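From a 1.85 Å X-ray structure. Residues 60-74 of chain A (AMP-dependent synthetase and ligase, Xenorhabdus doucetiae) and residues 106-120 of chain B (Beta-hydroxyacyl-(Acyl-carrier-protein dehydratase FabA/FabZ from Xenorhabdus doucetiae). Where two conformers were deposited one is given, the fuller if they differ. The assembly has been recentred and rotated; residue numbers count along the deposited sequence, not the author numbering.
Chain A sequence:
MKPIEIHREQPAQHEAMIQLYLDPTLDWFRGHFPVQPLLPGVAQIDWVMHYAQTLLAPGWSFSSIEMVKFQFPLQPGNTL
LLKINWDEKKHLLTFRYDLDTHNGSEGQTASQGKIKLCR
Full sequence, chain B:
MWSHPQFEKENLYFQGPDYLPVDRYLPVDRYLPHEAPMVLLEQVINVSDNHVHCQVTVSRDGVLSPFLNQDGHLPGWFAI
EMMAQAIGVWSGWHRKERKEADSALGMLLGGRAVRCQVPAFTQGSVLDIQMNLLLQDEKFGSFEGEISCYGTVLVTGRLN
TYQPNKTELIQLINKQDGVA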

ATOM      1  N   TRP A  60      -9.798 -16.325  -9.557  1.00 25.87           N
ATOM      2  CA  TRP A  60     -10.070 -15.870  -8.193  1.00 23.95           C
ATOM      3  C   TRP A  60      -9.752 -14.383  -8.068  1.00 27.63           C
ATOM      4  O   TRP A  60      -8.802 -13.880  -8.680  1.00 29.54           O
ATOM      5  CB  TRP A  60      -9.248 -16.658  -7.172  1.00 23.76           C
ATOM      6  CG  TRP A  60      -9.730 -18.065  -6.956  1.00 25.36           C
ATOM      7  CD1 TRP A  60      -9.549 -19.143  -7.787  1.00 25.45           C
ATOM      8  CD2 TRP A  60     -10.470 -18.547  -5.830  1.00 25.87           C
ATOM      9  NE1 TRP A  60     -10.132 -20.262  -7.242  1.00 25.64           N
ATOM     10  CE2 TRP A  60     -10.705 -19.926  -6.042  1.00 27.02           C
ATOM     11  CE3 TRP A  60     -10.954 -17.949  -4.657  1.00 22.90           C
ATOM     12  CZ2 TRP A  60     -11.396 -20.718  -5.120  1.00 28.17           C
ATOM     13  CZ3 TRP A  60     -11.658 -18.739  -3.740  1.00 25.64           C
ATOM     14  CH2 TRP A  60     -11.870 -20.106  -3.980  1.00 28.12           C
ATOM     15  N   SER A  61     -10.545 -13.693  -7.256  1.00 28.00           N
ATOM     16  CA  SER A  61     -10.428 -12.255  -7.092  1.00 29.22           C
ATOM     17  C   SER A  61     -10.046 -11.905  -5.663  1.00 25.28           C
ATOM     18  O   SER A  61     -10.212 -12.700  -4.747  1.00 22.31           O
ATOM     19  CB  SER A  61     -11.742 -11.580  -7.467  1.00 32.20           C
ATOM     20  OG  SER A  61     -12.039 -11.790  -8.837  1.00 33.61           O
ATOM     21  N   PHE A  62      -9.538 -10.695  -5.496  1.00 22.26           N
ATOM     22  CA  PHE A  62      -9.172 -10.174  -4.191  1.00 22.54           C
ATOM     23  C   PHE A  62     -10.374  -9.986  -3.260  1.00 20.57           C
ATOM     24  O   PHE A  62     -11.403  -9.454  -3.680  1.00 20.94           O
ATOM     25  CB  PHE A  62      -8.466  -8.829  -4.366  1.00 22.06           C
ATOM     26  CG  PHE A  62      -8.153  -8.144  -3.070  1.00 21.35           C
ATOM     27  CD1 PHE A  62      -7.171  -8.653  -2.236  1.00 20.65           C
ATOM     28  CD2 PHE A  62      -8.831  -6.996  -2.684  1.00 19.11           C
ATOM     29  CE1 PHE A  62      -6.873  -8.038  -1.032  1.00 18.79           C
ATOM     30  CE2 PHE A  62      -8.537  -6.381  -1.477  1.00 18.35           C
ATOM     31  CZ  PHE A  62      -7.551  -6.895  -0.653  1.00 17.03           C
ATOM     32  N   SER A  63     -10.219 -10.388  -1.994  1.00 20.47           N
ATOM     33  CA  SER A  63     -11.236 -10.168  -0.964  1.00 23.88           C
ATOM     34  C   SER A  63     -10.725  -9.347   0.230  1.00 23.86           C
ATOM     35  O   SER A  63     -11.332  -8.341   0.603  1.00 24.49           O
ATOM     36  CB  SER A  63     -11.783 -11.505  -0.465  1.00 26.05           C
ATOM     37  OG  SER A  63     -12.875 -11.291   0.394  1.00 26.46           O
ATOM     38  N   SER A  64      -9.631  -9.789   0.844  1.00 22.53           N
ATOM     39  CA  SER A  64      -9.083  -9.072   2.001  1.00 23.45           C
ATOM     40  C   SER A  64      -7.606  -9.326   2.204  1.00 22.85           C
ATOM     41  O   SER A  64      -7.071 -10.314   1.707  1.00 20.44           O
ATOM     42  CB  SER A  64      -9.813  -9.487   3.276  1.00 26.37           C
ATOM     43  OG  SER A  64      -9.548 -10.838   3.597  1.00 26.88           O
ATOM     44  N   ILE A  65      -6.964  -8.404   2.922  1.00 22.46           N
ATOM     45  CA  ILE A  65      -5.647  -8.627   3.509  1.00 22.00           C
ATOM     46  C   ILE A  65      -5.944  -8.833   4.987  1.00 20.22           C
ATOM     47  O   ILE A  65      -6.189  -7.872   5.715  1.00 19.50           O
ATOM     48  CB  ILE A  65      -4.686  -7.432   3.277  1.00 22.68           C
ATOM     49  CG1 ILE A  65      -4.592  -7.099   1.781  1.00 24.18           C
ATOM     50  CG2 ILE A  65      -3.293  -7.740   3.825  1.00 22.56           C
ATOM     51  CD1 ILE A  65      -4.139  -5.682   1.491  1.00 25.94           C
ATOM     52  N   GLU A  66      -5.955 -10.096   5.410  1.00 19.58           N
ATOM     53  CA  GLU A  66      -6.156 -10.446   6.809  1.00 22.14           C
ATOM     54  C   GLU A  66      -5.054  -9.911   7.719  1.00 23.05           C
ATOM     55  O   GLU A  66      -5.340  -9.335   8.777  1.00 25.02           O
ATOM     56  CB  GLU A  66      -6.284 -11.961   6.969  1.00 24.07           C
ATOM     57  CG  GLU A  66      -7.558 -12.540   6.356  1.00 26.79           C
ATOM     58  CD  GLU A  66      -8.817 -11.953   6.961  1.00 30.44           C
ATOM     59  OE1 GLU A  66      -9.159 -12.325   8.103  1.00 32.47           O
ATOM     60  OE2 GLU A  66      -9.462 -11.102   6.307  1.00 30.18           O
ATOM     61  N   MET A  67      -3.808 -10.090   7.294  1.00 22.75           N
ATOM     62  CA  MET A  67      -2.666  -9.609   8.045  1.00 23.73           C
ATOM     63  C   MET A  67      -1.517  -9.401   7.064  1.00 20.72           C
ATOM     64  O   MET A  67      -1.241 -10.256   6.222  1.00 19.71           O
ATOM     65  CB  MET A  67      -2.301 -10.624   9.147  1.00 28.46           C
ATOM     66  CG  MET A  67      -1.129 -10.237  10.038  1.00 38.17           C
ATOM     67  SD  MET A  67      -1.504  -9.122  11.402  1.00 49.81           S
ATOM     68  CE  MET A  67      -2.427 -10.185  12.511  1.00 47.53           C
ATOM     69  N   VAL A  68      -0.863  -8.251   7.161  1.00 19.12           N
ATOM     70  CA  VAL A  68       0.399  -8.022   6.459  1.00 17.96           C
ATOM     71  C   VAL A  68       1.363  -7.291   7.381  1.00 18.78           C
ATOM     72  O   VAL A  68       0.951  -6.425   8.141  1.00 16.82           O
ATOM     73  CB  VAL A  68       0.202  -7.259   5.125  1.00 18.57           C
ATOM     74  CG1 VAL A  68      -0.400  -5.867   5.342  1.00 18.51           C
ATOM     75  CG2 VAL A  68       1.520  -7.179   4.370  1.00 19.77           C
ATOM     76  N   LYS A  69       2.646  -7.659   7.312  1.00 21.90           N
ATOM     77  CA  LYS A  69       3.694  -7.025   8.096  1.00 25.00           C
ATOM     78  C   LYS A  69       4.834  -6.674   7.158  1.00 23.74           C
ATOM     79  O   LYS A  69       5.324  -7.530   6.421  1.00 22.74           O
ATOM     80  CB  LYS A  69       4.201  -7.946   9.213  1.00 31.96           C
ATOM     81  CG  LYS A  69       3.104  -8.475  10.137  1.00 40.54           C
ATOM     82  CD  LYS A  69       3.386  -8.194  11.611  1.00 52.07           C
ATOM     83  CE  LYS A  69       2.106  -8.123  12.435  1.00 60.16           C
ATOM     84  NZ  LYS A  69       1.435  -9.445  12.569  1.00 70.10           N
ATOM     85  N   PHE A  70       5.231  -5.409   7.179  1.00 23.66           N
ATOM     86  CA  PHE A  70       6.380  -4.931   6.435  1.00 24.08           C
ATOM     87  C   PHE A  70       7.440  -4.632   7.475  1.00 27.29           C
ATOM     88  O   PHE A  70       7.343  -3.643   8.208  1.00 27.84           O
ATOM     89  CB  PHE A  70       6.013  -3.680   5.644  1.00 22.62           C
ATOM     90  CG  PHE A  70       4.885  -3.889   4.679  1.00 22.15           C
ATOM     91  CD1 PHE A  70       3.599  -3.429   4.967  1.00 21.87           C
ATOM     92  CD2 PHE A  70       5.103  -4.568   3.488  1.00 21.71           C
ATOM     93  CE1 PHE A  70       2.567  -3.622   4.066  1.00 21.91           C
ATOM     94  CE2 PHE A  70       4.073  -4.771   2.587  1.00 22.38           C
ATOM     95  CZ  PHE A  70       2.799  -4.294   2.877  1.00 22.41           C
ATOM     96  N   GLN A  71       8.445  -5.496   7.549  1.00 31.34           N
ATOM     97  CA  GLN A  71       9.408  -5.458   8.651  1.00 37.75           C
ATOM     98  C   GLN A  71      10.829  -5.033   8.267  1.00 36.86           C
ATOM     99  O   GLN A  71      11.684  -4.951   9.146  1.00 38.85           O
ATOM    100  CB  GLN A  71       9.412  -6.806   9.387  1.00 43.14           C
ATOM    101  CG  GLN A  71      10.056  -7.970   8.652  1.00 48.45           C
ATOM    102  CD  GLN A  71       9.576  -9.321   9.164  1.00 55.64           C
ATOM    103  OE1 GLN A  71       8.460  -9.751   8.864  1.00 53.12           O
ATOM    104  NE2 GLN A  71      10.419  -9.998   9.935  1.00 58.10           N
ATOM    105  N   PHE A  72      11.077  -4.752   6.983  1.00 33.15           N
ATOM    106  CA  PHE A  72      12.375  -4.228   6.526  1.00 32.95           C
ATOM    107  C   PHE A  72      12.180  -3.398   5.252  1.00 30.43           C
ATOM    108  O   PHE A  72      11.476  -3.849   4.347  1.00 27.29           O
ATOM    109  CB  PHE A  72      13.345  -5.387   6.254  1.00 33.03           C
ATOM    110  CG  PHE A  72      14.793  -4.975   6.200  1.00 34.28           C
ATOM    111  CD1 PHE A  72      15.413  -4.698   4.983  1.00 33.63           C
ATOM    112  CD2 PHE A  72      15.542  -4.865   7.371  1.00 35.59           C
ATOM    113  CE1 PHE A  72      16.756  -4.321   4.934  1.00 33.65           C
ATOM    114  CE2 PHE A  72      16.883  -4.489   7.325  1.00 35.37           C
ATOM    115  CZ  PHE A  72      17.488  -4.215   6.105  1.00 32.63           C
ATOM    116  N   PRO A  73      12.802  -2.196   5.166  1.00 30.87           N
ATOM    117  CA  PRO A  73      12.609  -1.388   3.955  1.00 31.80           C
ATOM    118  C   PRO A  73      13.341  -1.946   2.739  1.00 31.14           C
ATOM    119  O   PRO A  73      14.459  -2.468   2.868  1.00 33.17           O
ATOM    120  CB  PRO A  73      13.177  -0.016   4.329  1.00 32.26           C
ATOM    121  CG  PRO A  73      14.070  -0.240   5.501  1.00 32.92           C
ATOM    122  CD  PRO A  73      13.788  -1.591   6.088  1.00 32.81           C
ATOM    123  N   LEU A  74      12.702  -1.830   1.578  1.00 26.59           N
ATOM    124  CA  LEU A  74      13.253  -2.305   0.318  1.00 27.20           C
ATOM    125  C   LEU A  74      13.517  -1.122  -0.596  1.00 27.18           C
ATOM    126  O   LEU A  74      12.726  -0.184  -0.650  1.00 24.77           O
ATOM    127  CB  LEU A  74      12.281  -3.283  -0.342  1.00 27.24           C
ATOM    128  CG  LEU A  74      12.013  -4.554   0.479  1.00 24.88           C
ATOM    129  CD1 LEU A  74      10.957  -5.414  -0.186  1.00 23.88           C
ATOM    130  CD2 LEU A  74      13.292  -5.354   0.669  1.00 24.98           C
TER
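Chain B, residues 106-120: GMLLGGRAVRCQVPA

The two stretches form an antiparallel pair of β-strands, held by backbone hydrogen bonds between two different polypeptides and reinforced by one salt bridge. Strand 107-116 of chain B runs against strand 61-70 of chain A, with an angle of 169° between their N-to-C directions and a closest axis approach of 4.4 Å; together the stretches bury 909 Å².

The register follows from the bridges. Ser64(A) lies opposite Arg115(B), Ile65(A) opposite Val114(B), Met67(A) opposite Arg112(B), Val68(A) opposite Gly111(B) and Lys69(A) opposite Gly110(B). The hydrogen-bonded pairs are reciprocal: Ile65(A) N donates to Val114(B) O at 2.9 Å and Val114(B) N returns to Ile65(A) O at 2.9 Å, while Val68(A) N to Gly111(B) O (3.0 Å) and Gly111(B) N to Val68(A) O (3.1 Å) form the second ring. The ladder extends beyond them through Cys116(B) N to Ser63(A) O and Phe70(A) N to Leu109(B) O, both 2.9 Å.

Between the two rings the regular alternation is interrupted. Glu66(A), with phi/psi of -63/-46°, and Ala113(B), at 45/51°, both leave extended geometry, and both CA-to-CB bonds point away from the partner stretch. Their backbones nevertheless meet: Ala113(B) N donates to Glu66(A) O at 2.8 Å, with a nearly linear angle of 179°. Although its CA-to-CB bond points away, the end of the Glu66(A) side chain comes nearer to chain B, where OE1 accepts from Arg115(B) NH2 at 2.8 Å and OE2 from Arg115(B) NE at 3.0 Å. This two-point salt bridge places OE1 at the guanidinium edge, and Ser64(A) OG also donates to Glu66(A) OE2 at 2.7 Å.

Side chains divide between the sheet faces. Ile65(A) and Val114(B) share one, their CB atoms 4.3 Å apart, and Val68(A) projects to the same side. Ser64(A), Met67(A), Lys69(A), Arg112(B) and Arg115(B) occupy the other, where Met67(A) SD lies 3.7 Å from Arg112(B) CG. At Gly110(B), the absence of a side chain matters for packing: its CA is already 3.2 Å from Val68(A) O, and an ideal CB would be only 3.1 Å from that oxygen.

Side-chain contacts continue at both ends. Phe70(A) CE1 meets Leu108(B) CD2 at 3.9 Å, and beyond the chain A strand Pro73(A) CB reaches Met107(B) CE at 3.5 Å. At the other end, Phe62(A) CE2 approaches Cys116(B) CB at 4.0 Å, and Ser61(A) CB rests 3.6 Å from Pro119(B) CB.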

ATOM      1  N   GLY B 106       7.693   8.209   4.745  1.00 30.25           N
ATOM      2  CA  GLY B 106       6.550   7.559   5.380  1.00 30.87           C
ATOM      3  C   GLY B 106       6.617   6.077   5.094  1.00 31.53           C
ATOM      4  O   GLY B 106       7.005   5.670   3.999  1.00 29.45           O
ATOM      5  N   MET B 107       6.254   5.270   6.083  1.00 30.19           N
ATOM      6  CA  MET B 107       6.289   3.830   5.930  1.00 32.77           C
ATOM      7  C   MET B 107       5.026   3.215   6.475  1.00 28.47           C
ATOM      8  O   MET B 107       4.559   3.588   7.551  1.00 27.77           O
ATOM      9  CB  MET B 107       7.452   3.238   6.709  1.00 42.99           C
ATOM     10  CG  MET B 107       8.814   3.693   6.248  1.00 47.59           C
ATOM     11  SD  MET B 107      10.026   2.823   7.242  1.00 57.53           S
ATOM     12  CE  MET B 107      11.130   2.299   5.947  1.00 58.05           C
ATOM     13  N   LEU B 108       4.502   2.254   5.729  1.00 24.96           N
ATOM     14  CA  LEU B 108       3.462   1.394   6.227  1.00 24.69           C
ATOM     15  C   LEU B 108       4.158   0.194   6.876  1.00 24.57           C
ATOM     16  O   LEU B 108       4.986  -0.468   6.236  1.00 26.42           O
ATOM     17  CB  LEU B 108       2.559   0.980   5.072  1.00 25.40           C
ATOM     18  CG  LEU B 108       1.275   0.235   5.418  1.00 26.03           C
ATOM     19  CD1 LEU B 108       0.333   1.079   6.253  1.00 27.36           C
ATOM     20  CD2 LEU B 108       0.614  -0.201   4.124  1.00 25.64           C
ATOM     21  N   LEU B 109       3.864  -0.044   8.157  1.00 24.09           N
ATOM     22  CA  LEU B 109       4.414  -1.184   8.912  1.00 23.15           C
ATOM     23  C   LEU B 109       3.495  -2.403   8.875  1.00 21.69           C
ATOM     24  O   LEU B 109       3.955  -3.537   9.010  1.00 22.68           O
ATOM     25  CB  LEU B 109       4.610  -0.818  10.385  1.00 26.51           C
ATOM     26  CG  LEU B 109       5.576   0.287  10.803  1.00 32.29           C
ATOM     27  CD1 LEU B 109       5.614   0.363  12.328  1.00 34.65           C
ATOM     28  CD2 LEU B 109       6.964   0.044  10.225  1.00 31.93           C
ATOM     29  N   GLY B 110       2.192  -2.181   8.778  1.00 20.29           N
ATOM     30  CA  GLY B 110       1.266  -3.302   8.775  1.00 19.76           C
ATOM     31  C   GLY B 110      -0.184  -2.935   8.585  1.00 18.17           C
ATOM     32  O   GLY B 110      -0.575  -1.767   8.708  1.00 18.74           O
ATOM     33  N   GLY B 111      -0.972  -3.962   8.277  1.00 16.50           N
ATOM     34  CA  GLY B 111      -2.411  -3.852   8.112  1.00 15.66           C
ATOM     35  C   GLY B 111      -3.078  -5.097   8.649  1.00 15.84           C
ATOM     36  O   GLY B 111      -2.483  -6.182   8.631  1.00 18.59           O
ATOM     37  N   ARG B 112      -4.305  -4.931   9.129  1.00 15.77           N
ATOM     38  CA  ARG B 112      -5.053  -5.978   9.791  1.00 17.57           C
ATOM     39  C   ARG B 112      -6.491  -5.906   9.331  1.00 17.21           C
ATOM     40  O   ARG B 112      -7.092  -4.833   9.376  1.00 15.92           O
ATOM     41  CB  ARG B 112      -5.016  -5.784  11.309  1.00 21.11           C
ATOM     42  CG  ARG B 112      -3.678  -6.118  11.937  1.00 26.54           C
ATOM     43  CD  ARG B 112      -3.662  -5.808  13.431  1.00 34.41           C
ATOM     44  NE  ARG B 112      -4.268  -6.891  14.209  1.00 43.88           N
ATOM     45  CZ  ARG B 112      -4.862  -6.761  15.400  1.00 48.63           C
ATOM     46  NH1 ARG B 112      -4.964  -5.578  16.017  1.00 52.68           N
ATOM     47  NH2 ARG B 112      -5.370  -7.841  15.989  1.00 47.22           N
ATOM     48  N   ALA B 113      -7.014  -7.048   8.881  1.00 17.10           N
ATOM     49  CA  ALA B 113      -8.396  -7.195   8.425  1.00 17.84           C
ATOM     50  C   ALA B 113      -8.856  -6.059   7.503  1.00 17.20           C
ATOM     51  O   ALA B 113      -9.902  -5.419   7.696  1.00 17.32           O
ATOM     52  CB  ALA B 113      -9.313  -7.387   9.614  1.00 19.94           C
ATOM     53  N   VAL B 114      -8.037  -5.806   6.489  1.00 16.77           N
ATOM     54  CA  VAL B 114      -8.408  -4.870   5.439  1.00 16.02           C
ATOM     55  C   VAL B 114      -9.326  -5.645   4.493  1.00 17.65           C
ATOM     56  O   VAL B 114      -8.865  -6.348   3.608  1.00 20.71           O
ATOM     57  CB  VAL B 114      -7.176  -4.246   4.757  1.00 15.12           C
ATOM     58  CG1 VAL B 114      -7.611  -3.223   3.716  1.00 15.68           C
ATOM     59  CG2 VAL B 114      -6.279  -3.613   5.815  1.00 14.89           C
ATOM     60  N   ARG B 115     -10.635  -5.529   4.723  1.00 20.09           N
ATOM     61  CA  ARG B 115     -11.638  -6.341   4.033  1.00 19.77           C
ATOM     62  C   ARG B 115     -12.429  -5.480   3.056  1.00 19.28           C
ATOM     63  O   ARG B 115     -12.948  -4.433   3.433  1.00 18.64           O
ATOM     64  CB  ARG B 115     -12.569  -7.001   5.055  1.00 20.76           C
ATOM     65  CG  ARG B 115     -11.813  -7.884   6.037  1.00 23.97           C
ATOM     66  CD  ARG B 115     -12.686  -8.939   6.665  1.00 28.28           C
ATOM     67  NE  ARG B 115     -11.881  -9.859   7.474  1.00 28.69           N
ATOM     68  CZ  ARG B 115     -11.879  -9.942   8.804  1.00 27.27           C
ATOM     69  NH1 ARG B 115     -12.662  -9.169   9.564  1.00 28.37           N
ATOM     70  NH2 ARG B 115     -11.088 -10.834   9.390  1.00 25.84           N
ATOM     71  N   CYS B 116     -12.500  -5.944   1.809  1.00 21.61           N
ATOM     72  CA  CYS B 116     -13.130  -5.206   0.719  0.50 22.06           C
ATOM     73  C   CYS B 116     -14.403  -5.937   0.289  1.00 22.39           C
ATOM     74  O   CYS B 116     -14.391  -7.149   0.128  1.00 24.31           O
ATOM     75  CB  CYS B 116     -12.139  -5.084  -0.447  0.50 21.50           C
ATOM     76  SG  CYS B 116     -12.448  -3.724  -1.598  0.50 22.93           S
ATOM     77  N   GLN B 117     -15.482  -5.183   0.094  1.00 22.58           N
ATOM     78  CA  GLN B 117     -16.747  -5.744  -0.373  1.00 24.30           C
ATOM     79  C   GLN B 117     -16.726  -6.041  -1.875  1.00 24.97           C
ATOM     80  O   GLN B 117     -17.568  -6.796  -2.363  1.00 26.90           O
ATOM     81  CB  GLN B 117     -17.891  -4.773  -0.071  1.00 25.38           C
ATOM     82  CG  GLN B 117     -18.092  -4.495   1.410  1.00 27.32           C
ATOM     83  CD  GLN B 117     -18.490  -5.730   2.188  1.00 30.70           C
ATOM     84  OE1 GLN B 117     -19.086  -6.656   1.641  1.00 32.40           O
ATOM     85  NE2 GLN B 117     -18.166  -5.749   3.471  1.00 31.51           N
ATOM     86  N   VAL B 118     -15.782  -5.436  -2.598  1.00 24.09           N
ATOM     87  CA  VAL B 118     -15.618  -5.659  -4.040  1.00 25.54           C
ATOM     88  C   VAL B 118     -14.159  -5.943  -4.382  1.00 23.66           C
ATOM     89  O   VAL B 118     -13.262  -5.501  -3.662  1.00 24.09           O
ATOM     90  CB  VAL B 118     -16.132  -4.460  -4.876  1.00 25.51           C
ATOM     91  CG1 VAL B 118     -17.640  -4.314  -4.704  1.00 26.56           C
ATOM     92  CG2 VAL B 118     -15.435  -3.162  -4.514  1.00 25.27           C
ATOM     93  N   PRO B 119     -13.914  -6.693  -5.470  1.00 23.36           N
ATOM     94  CA  PRO B 119     -12.540  -6.991  -5.892  1.00 22.03           C
ATOM     95  C   PRO B 119     -11.806  -5.803  -6.511  1.00 20.49           C
ATOM     96  O   PRO B 119     -10.573  -5.747  -6.453  1.00 20.98           O
ATOM     97  CB  PRO B 119     -12.723  -8.123  -6.909  1.00 24.43           C
ATOM     98  CG  PRO B 119     -14.123  -8.038  -7.374  1.00 25.66           C
ATOM     99  CD  PRO B 119     -14.909  -7.457  -6.247  1.00 25.43           C
ATOM    100  N   ALA B 120     -12.555  -4.865  -7.089  1.00 19.76           N
ATOM    101  CA  ALA B 120     -11.980  -3.640  -7.655  1.00 20.02           C
ATOM    102  C   ALA B 120     -12.953  -2.486  -7.528  1.00 19.74           C
ATOM    103  O   ALA B 120     -14.169  -2.697  -7.396  1.00 19.91           O
ATOM    104  CB  ALA B 120     -11.596  -3.850  -9.114  1.00 20.33           C
TER